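Local structure of glutamate--cysteine ligase GshA (Methylobacillus flagellatus KT, 3K1T) at the interface of chains A and B. The protein probably catalyses the ATP-dependent joining of glutamate and cysteine into gamma-glutamylcysteine, the first step of glutathione synthesis. Coordinates in Å, arbitrary orientation; residue numbers count along the deposited sequence, not the author numbering. Chains: chain A/B, Glutamate--cysteine ligase GshA.

Contact 1: the interface of chains A and B. Residues chain A 34, 86, 90, 351-352; chain B 85-86, 89.
B:Glu89, on helix 77-91, brings its carboxylate up to the edge of the A:His351 imidazole, in the turn just ahead of strand 352-361, the two side chains coming from opposite directions. NE2 of A:His351 gives a hydrogen bond of 2.7 Å to OE2 of B:Glu89. It meets that oxygen on the syn side, but 24° out of the carboxylate plane, and the bond is bent to 153° at the hydrogen. CG of A:His351 sits between its backbone N and carbonyl carbon (chi1 55°), which sets the CD2 edge of the tilted imidazole over one face of the A:Phe352 ring, 3.7 Å above its plane and toward the rim. The phenyl ring lies almost parallel to the carboxylate, and its CZ comes up to OE2. On the other oxygen, NZ of A:Lys90 closes a long salt bridge to OE1 at 3.6 Å, its extended chain crossing the glutamate at about a right angle. The stem is covered too: CD of A:Arg34 packs on CG of B:Glu89 at 3.8 Å. Shortening B:Glu89 to an alanine is likely to leave NE2 of A:His351 and NZ of A:Lys90 without their partner across the contact. Next to this, CG2 of B:Val86 touches both CZ of A:Phe352 and CG2 of A:Val86, each at 3.8 Å, while B:Met85, a selenomethionine, runs the opposite way past the phenyl ring, its CB 3.9 Å from CE1. This patch joins a polar clasp to an apolar one and, with its two-fold twin, ties together the chains of what may be the working dimer.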
# COMPACT_ATOMS: atom_id res chain seq x y z
N ARG A 34 3.48 14.73 2.47
CA ARG A 34 4.60 13.99 3.08
C ARG A 34 5.30 14.81 4.17
O ARG A 34 5.61 14.23 5.24
CB ARG A 34 5.62 13.49 2.06
CG ARG A 34 5.12 12.21 1.37
CD ARG A 34 6.22 11.62 0.49
NE ARG A 34 6.40 12.29 -0.78
CZ ARG A 34 5.75 11.91 -1.90
NH1 ARG A 34 4.89 10.90 -1.90
NH2 ARG A 34 5.98 12.56 -3.00
N VAL A 86 1.34 -1.01 6.89
CA VAL A 86 2.05 0.26 7.16
C VAL A 86 1.63 0.83 8.52
O VAL A 86 2.47 1.22 9.32
CB VAL A 86 1.78 1.29 6.03
CG1 VAL A 86 2.37 2.68 6.37
CG2 VAL A 86 2.37 0.76 4.69
N LYS A 90 4.00 1.57 11.90
CA LYS A 90 4.20 2.92 12.46
C LYS A 90 3.67 3.03 13.88
O LYS A 90 4.28 3.71 14.71
CB LYS A 90 3.48 3.99 11.62
CG LYS A 90 4.20 4.25 10.31
CD LYS A 90 3.54 5.29 9.47
CE LYS A 90 4.29 5.37 8.14
NZ LYS A 90 3.57 6.20 7.19
N HIS A 351 -1.81 7.17 6.47
CA HIS A 351 -2.21 8.37 5.70
C HIS A 351 -2.58 8.05 4.25
O HIS A 351 -2.49 8.92 3.38
CB HIS A 351 -1.13 9.45 5.78
CG HIS A 351 0.25 9.00 5.34
ND1 HIS A 351 1.30 8.86 6.22
CD2 HIS A 351 0.73 8.68 4.11
CE1 HIS A 351 2.38 8.48 5.55
NE2 HIS A 351 2.07 8.37 4.27
N PHE A 352 -3.00 6.81 3.97
CA PHE A 352 -3.32 6.37 2.61
C PHE A 352 -4.82 6.19 2.43
O PHE A 352 -5.50 5.60 3.28
CB PHE A 352 -2.61 5.05 2.31
CG PHE A 352 -1.12 5.20 2.27
CD1 PHE A 352 -0.52 5.99 1.28
CD2 PHE A 352 -0.34 4.63 3.22
CE1 PHE A 352 0.86 6.15 1.25
CE2 PHE A 352 1.05 4.82 3.21
CZ PHE A 352 1.64 5.60 2.23
N MSE B 85 4.96 5.09 -2.87
CA MSE B 85 4.94 6.17 -1.86
C MSE B 85 5.62 5.82 -0.54
O MSE B 85 6.37 6.63 0.02
CB MSE B 85 3.52 6.67 -1.56
CG MSE B 85 2.98 7.46 -2.69
SE MSE B 85 1.10 7.94 -2.33
CE MSE B 85 1.08 9.63 -3.37
N VAL B 86 5.40 4.61 -0.06
CA VAL B 86 6.13 4.10 1.12
C VAL B 86 7.63 4.11 0.87
O VAL B 86 8.40 4.57 1.70
CB VAL B 86 5.64 2.67 1.49
CG1 VAL B 86 6.50 2.05 2.62
CG2 VAL B 86 4.15 2.72 1.91
N GLU B 89 8.98 7.60 1.03
CA GLU B 89 9.04 8.06 2.42
C GLU B 89 10.17 7.45 3.24
O GLU B 89 10.64 8.09 4.17
CB GLU B 89 7.72 7.76 3.14
CG GLU B 89 6.56 8.57 2.64
CD GLU B 89 5.22 8.08 3.20
OE1 GLU B 89 5.24 7.44 4.29
OE2 GLU B 89 4.17 8.33 2.56

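Contact 2: the interface of chains A and B. Residues chain A 31, 34, 38; chain B 93-94.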
# COMPACT_ATOMS: atom_id res chain seq x y z
N HIS A 31 4.09 16.20 -2.09
CA HIS A 31 5.26 16.57 -1.30
C HIS A 31 4.85 17.29 -0.02
O HIS A 31 5.36 16.98 1.07
CB HIS A 31 6.19 17.48 -2.11
CG HIS A 31 7.36 17.95 -1.33
ND1 HIS A 31 7.40 19.18 -0.72
CD2 HIS A 31 8.50 17.31 -0.97
CE1 HIS A 31 8.55 19.31 -0.07
NE2 HIS A 31 9.24 18.19 -0.21
N ARG A 34 3.48 14.73 2.47
CA ARG A 34 4.60 13.99 3.08
C ARG A 34 5.30 14.81 4.17
O ARG A 34 5.61 14.23 5.24
CB ARG A 34 5.62 13.49 2.06
CG ARG A 34 5.12 12.21 1.37
CD ARG A 34 6.22 11.62 0.49
NE ARG A 34 6.40 12.29 -0.78
CZ ARG A 34 5.75 11.91 -1.90
NH1 ARG A 34 4.89 10.90 -1.90
NH2 ARG A 34 5.98 12.56 -3.00
N GLN A 38 5.39 13.63 8.27
CA GLN A 38 6.67 13.52 8.99
C GLN A 38 6.59 14.23 10.33
O GLN A 38 7.18 13.79 11.32
CB GLN A 38 7.85 14.12 8.21
CG GLN A 38 8.24 13.35 6.96
CD GLN A 38 9.38 13.99 6.16
OE1 GLN A 38 9.26 14.24 4.94
NE2 GLN A 38 10.51 14.21 6.83
N PRO B 93 12.84 10.78 1.69
CA PRO B 93 11.60 11.33 2.24
C PRO B 93 11.27 12.74 1.83
O PRO B 93 10.08 13.09 1.80
CB PRO B 93 11.82 11.26 3.77
CG PRO B 93 13.25 10.99 3.98
CD PRO B 93 13.70 10.24 2.75
N ASP B 94 12.29 13.54 1.52
CA ASP B 94 12.10 14.94 1.26
C ASP B 94 12.16 15.28 -0.23
O ASP B 94 12.06 16.46 -0.60
CB ASP B 94 13.18 15.71 2.02
CG ASP B 94 13.10 15.46 3.53
OD1 ASP B 94 11.97 15.54 4.08
OD2 ASP B 94 14.17 15.16 4.14
O HOH W 1 8.61 14.05 -0.17
O HOH W 2 8.37 11.53 3.79
O HOH W 3 11.66 18.69 1.48
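In this glutamate–cysteine ligase of the GshA family, helix 26-40 of chain A turns one side toward the loop that follows helix 77-91 of chain B. A:His31, A:Arg34 and A:Gln38 reach out from that helix, and B:Pro93 and B:Asp94 receive them largely through backbone carbonyls and water.

The carbonyl oxygen of B:Pro93 gathers two of the waters. Water 1 lies 2.6 Å from this O and is shared with NE of A:Arg34, 2.9 Å away; it lies at the edge of the guanidinium, in its plane, and bridges the arginine to the loop. Water 2 joins the same carbonyl to OE1 of A:Gln38, spanning 3.1 Å to that amide oxygen.

A:His31 lies about one turn before A:Arg34. Its CG points away from the backbone N (chi1 177°), which carries the imidazole out toward B:Asp94. NE2 makes a weak, bent hydrogen bond to the backbone O of B:Asp94 at 3.3 Å, 132° at the hydrogen. Water 3, in the ring plane, offers a second route: it is 3.0 Å from NE2 and also contacts that carbonyl oxygen.

At the far end, the extended chain of A:Gln38 brings its amide obliquely against the carboxylate of B:Asp94, the two planes 29° apart. As modelled, NE2 of A:Gln38 gives only a weak hydrogen bond to OD1, 3.4 Å long, and OE1 stands closer to that oxygen, at 3.1 Å. Two acceptors so near each other are unfavourable, and the amide may be modelled flipped: exchanging its N and O would put a donor at the shorter distance and would reassign the weak bond and the water 2 contact as well.

Contacts 1 and 2 lie side by side on the same interface, the centres of their C-alpha atoms about 9 Å apart. A:Arg34 belongs to both: the aliphatic stretch of its side chain serves contact 1 and its NE serves contact 2, making helix 26-40 the common element on chain A. On chain B the surface continues from helix 77-91 into the loop beyond it, passing from direct, partly apolar packing to a water-bridged border. Two-fold symmetry repeats both patches with the chains exchanged, which fits a dimer, though the structure alone does not establish it in solution.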